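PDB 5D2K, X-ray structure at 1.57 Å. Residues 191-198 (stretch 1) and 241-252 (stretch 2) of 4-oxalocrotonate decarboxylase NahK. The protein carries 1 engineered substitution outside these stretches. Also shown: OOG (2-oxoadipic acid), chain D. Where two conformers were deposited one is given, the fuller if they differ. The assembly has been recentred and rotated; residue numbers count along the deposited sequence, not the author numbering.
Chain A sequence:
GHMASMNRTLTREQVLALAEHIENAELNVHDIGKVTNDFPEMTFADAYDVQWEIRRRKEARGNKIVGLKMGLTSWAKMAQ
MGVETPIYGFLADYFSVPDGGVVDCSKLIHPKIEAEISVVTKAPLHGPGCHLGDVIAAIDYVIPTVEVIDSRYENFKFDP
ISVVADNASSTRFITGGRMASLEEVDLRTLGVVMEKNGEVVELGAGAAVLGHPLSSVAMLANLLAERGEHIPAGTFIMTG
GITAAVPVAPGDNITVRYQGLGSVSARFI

Stretch 1 191-198: GVVMEKNG
Stretch 2, residues 241-252: GITAAVPVAPGD

Residues 191-196 form a strand (phi -87 to -131, psi 118 to 140), followed by Asn197 (51/43) and Gly198 (87/1), both with positive phi. Stretch 2 runs alongside in the same general direction, so that Val192 lies nearest Ile242 (CA to CA 7.9 Å), Met194 nearest Thr243 (8.8 Å) and Asn197 nearest Asp252 (6.0 Å). No backbone-to-backbone hydrogen bond joins the two; side chains make the contact, one reaching the main-chain carbonyl of Pro247, and 438 Å² is buried in total. Val192, Met194 and Lys196 point toward stretch 2, consistent with the alternation of an extended strand, whereas Val193 points away.

Stretch 2 begins at Gly241, whose N donates to O4 of the bound 2-oxoadipic acid (2.7 Å). Ile242 (-78/-32; chi1 m, chi2 t) places CD1 3.8 Å from CG2 of Val192 (t), two buried methyls with no polar group to satisfy. Thr243 (-125/177, p) brings OG1 4.0 Å from Met194 CE, a van der Waals approach to a methyl. Beyond Ala244 (-61/147) and Ala245 (-76/149), Val246 (-124/129, t) points toward stretch 1, and its CG2 packs 3.5 Å from SD of Met194 (t, t, m). Val246 CG1 lies 3.8 Å from Lys196 CD.

Lys196 is extended throughout (four t angles), carrying its ammonium past Val246 to Pro247 (-64/146), where Lys196 NZ donates to Pro247 O at 2.8 Å. Val248 (-130/155, m) and Ala249 (-152/164) lead into a type II turn through Pro250 (-51/134) and Gly251 (98/-19), closed by a hydrogen bond from Asp252 N to Ala249 O (3.0 Å). At Gly251 a CB would jam against the preceding carbonyl. Asp252 (-73/148, m) accepts from Ala249 N at OD2 (2.8 Å). Lys196 NZ and Asp252 OD2 form a long salt bridge, 4.0 Å apart; water 1 accepts from Lys196 NZ (3.0 Å) and donates to Asp252 OD2 (2.6 Å). Asp252 OD1 accepts a nearly linear hydrogen bond (171°) from Asn197 ND2 (chi1 m) at 2.9 Å.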

# COMPACT_ATOMS: atom_id res chain seq x y z
N GLY A 191 18.49 -4.88 3.95
CA GLY A 191 18.43 -5.61 2.69
C GLY A 191 17.24 -6.54 2.63
O GLY A 191 16.88 -7.18 3.62
N VAL A 192 16.61 -6.61 1.45
CA VAL A 192 15.44 -7.45 1.24
C VAL A 192 15.61 -8.29 -0.02
O VAL A 192 15.96 -7.76 -1.07
CB VAL A 192 14.17 -6.58 1.15
CG1 VAL A 192 12.95 -7.44 1.09
CG2 VAL A 192 14.08 -5.63 2.34
N VAL A 193 15.38 -9.60 0.09
CA VAL A 193 15.53 -10.50 -1.05
C VAL A 193 14.23 -11.26 -1.28
O VAL A 193 13.81 -12.02 -0.40
CB VAL A 193 16.67 -11.52 -0.82
CG1 VAL A 193 16.79 -12.48 -2.01
CG2 VAL A 193 17.99 -10.80 -0.58
N MET A 194 13.62 -11.06 -2.44
CA MET A 194 12.36 -11.72 -2.80
C MET A 194 12.64 -12.98 -3.61
O MET A 194 13.28 -12.92 -4.67
CB MET A 194 11.46 -10.78 -3.59
CG MET A 194 10.13 -11.39 -4.07
SD MET A 194 9.26 -10.32 -5.25
CE MET A 194 8.81 -8.93 -4.22
N GLU A 195 12.16 -14.11 -3.11
CA GLU A 195 12.26 -15.39 -3.82
C GLU A 195 10.88 -15.84 -4.26
O GLU A 195 9.90 -15.70 -3.53
CB GLU A 195 12.91 -16.45 -2.93
CG GLU A 195 14.32 -16.07 -2.46
CD GLU A 195 14.94 -17.09 -1.53
OE1 GLU A 195 14.26 -18.07 -1.15
OE2 GLU A 195 16.14 -16.93 -1.18
N LYS A 196 10.79 -16.37 -5.48
CA LYS A 196 9.53 -16.94 -5.97
C LYS A 196 9.84 -18.32 -6.51
O LYS A 196 10.77 -18.49 -7.30
CB LYS A 196 8.90 -16.06 -7.05
CG LYS A 196 7.69 -16.67 -7.78
CD LYS A 196 7.18 -15.69 -8.84
CE LYS A 196 6.11 -16.29 -9.74
NZ LYS A 196 5.83 -15.35 -10.87
N ASN A 197 9.08 -19.31 -6.05
CA ASN A 197 9.26 -20.68 -6.51
C ASN A 197 10.72 -21.12 -6.40
O ASN A 197 11.28 -21.74 -7.31
CB ASN A 197 8.72 -20.83 -7.93
CG ASN A 197 7.21 -20.63 -8.00
OD1 ASN A 197 6.51 -20.84 -7.01
ND2 ASN A 197 6.69 -20.22 -9.16
N GLY A 198 11.33 -20.75 -5.28
CA GLY A 198 12.65 -21.23 -4.91
C GLY A 198 13.83 -20.45 -5.46
O GLY A 198 14.97 -20.81 -5.19
N GLY A 241 6.84 -0.25 -1.74
CA GLY A 241 7.53 -1.36 -2.37
C GLY A 241 8.99 -1.01 -2.56
O GLY A 241 9.33 0.02 -3.16
N ILE A 242 9.85 -1.86 -2.03
CA ILE A 242 11.28 -1.62 -2.12
C ILE A 242 11.76 -1.98 -3.52
O ILE A 242 12.66 -1.34 -4.08
CB ILE A 242 12.03 -2.39 -1.01
CG1 ILE A 242 11.74 -1.73 0.34
CG2 ILE A 242 13.53 -2.40 -1.26
CD1 ILE A 242 12.07 -2.55 1.57
N THR A 243 11.12 -2.97 -4.13
CA THR A 243 11.48 -3.41 -5.47
C THR A 243 10.28 -3.37 -6.40
O THR A 243 9.16 -3.10 -5.98
CB THR A 243 12.01 -4.85 -5.48
OG1 THR A 243 10.92 -5.76 -5.32
CG2 THR A 243 13.03 -5.07 -4.38
N ALA A 244 10.52 -3.69 -7.67
CA ALA A 244 9.44 -3.89 -8.61
C ALA A 244 8.54 -5.03 -8.14
O ALA A 244 9.01 -5.99 -7.52
CB ALA A 244 9.97 -4.17 -10.00
N ALA A 245 7.26 -4.91 -8.44
CA ALA A 245 6.28 -5.93 -8.10
C ALA A 245 6.37 -7.13 -9.05
O ALA A 245 6.75 -6.99 -10.21
CB ALA A 245 4.89 -5.32 -8.13
N VAL A 246 6.05 -8.32 -8.53
CA VAL A 246 6.20 -9.58 -9.26
C VAL A 246 4.87 -10.31 -9.32
O VAL A 246 4.22 -10.50 -8.30
CB VAL A 246 7.26 -10.46 -8.58
CG1 VAL A 246 7.26 -11.87 -9.15
CG2 VAL A 246 8.64 -9.80 -8.68
N PRO A 247 4.45 -10.74 -10.52
CA PRO A 247 3.16 -11.43 -10.62
C PRO A 247 3.14 -12.78 -9.87
O PRO A 247 4.17 -13.46 -9.75
CB PRO A 247 2.98 -11.64 -12.13
CG PRO A 247 4.34 -11.54 -12.71
CD PRO A 247 5.13 -10.62 -11.83
N VAL A 248 1.98 -13.11 -9.31
CA VAL A 248 1.80 -14.40 -8.64
C VAL A 248 0.53 -15.07 -9.17
O VAL A 248 -0.38 -14.39 -9.66
CB VAL A 248 1.71 -14.26 -7.10
CG1 VAL A 248 3.09 -13.94 -6.52
CG2 VAL A 248 0.67 -13.21 -6.71
N ALA A 249 0.50 -16.39 -9.07
CA ALA A 249 -0.57 -17.19 -9.65
C ALA A 249 -0.74 -18.48 -8.85
O ALA A 249 0.15 -18.85 -8.07
CB ALA A 249 -0.26 -17.49 -11.12
N PRO A 250 -1.88 -19.17 -9.02
CA PRO A 250 -2.08 -20.42 -8.27
C PRO A 250 -0.91 -21.38 -8.41
O PRO A 250 -0.39 -21.58 -9.51
CB PRO A 250 -3.35 -21.00 -8.91
CG PRO A 250 -4.12 -19.80 -9.34
CD PRO A 250 -3.07 -18.83 -9.83
N GLY A 251 -0.48 -21.95 -7.28
CA GLY A 251 0.65 -22.86 -7.27
C GLY A 251 1.96 -22.23 -6.85
O GLY A 251 2.91 -22.93 -6.48
N ASP A 252 2.05 -20.90 -6.92
CA ASP A 252 3.29 -20.22 -6.54
C ASP A 252 3.53 -20.20 -5.03
O ASP A 252 2.59 -20.14 -4.24
CB ASP A 252 3.29 -18.76 -7.04
CG ASP A 252 3.41 -18.64 -8.55
OD1 ASP A 252 3.88 -19.61 -9.20
OD2 ASP A 252 3.05 -17.57 -9.08
C2 OOG D . -0.04 1.10 -6.93
C3 OOG D . 0.40 0.58 -5.57
C4 OOG D . 1.76 1.14 -5.20
C6 OOG D . 3.81 0.54 -3.70
O4 OOG D . 4.27 -0.03 -2.68
O3 OOG D . 4.57 1.16 -4.49
C5 OOG D . 2.33 0.46 -3.97
C1 OOG D . 0.30 0.10 -8.01
O1 OOG D . -0.61 -0.46 -8.69
O2 OOG D . 1.51 -0.17 -8.23
O5 OOG D . 1.64 -0.15 -3.18
O HOH W 1 3.46 -17.00 -11.59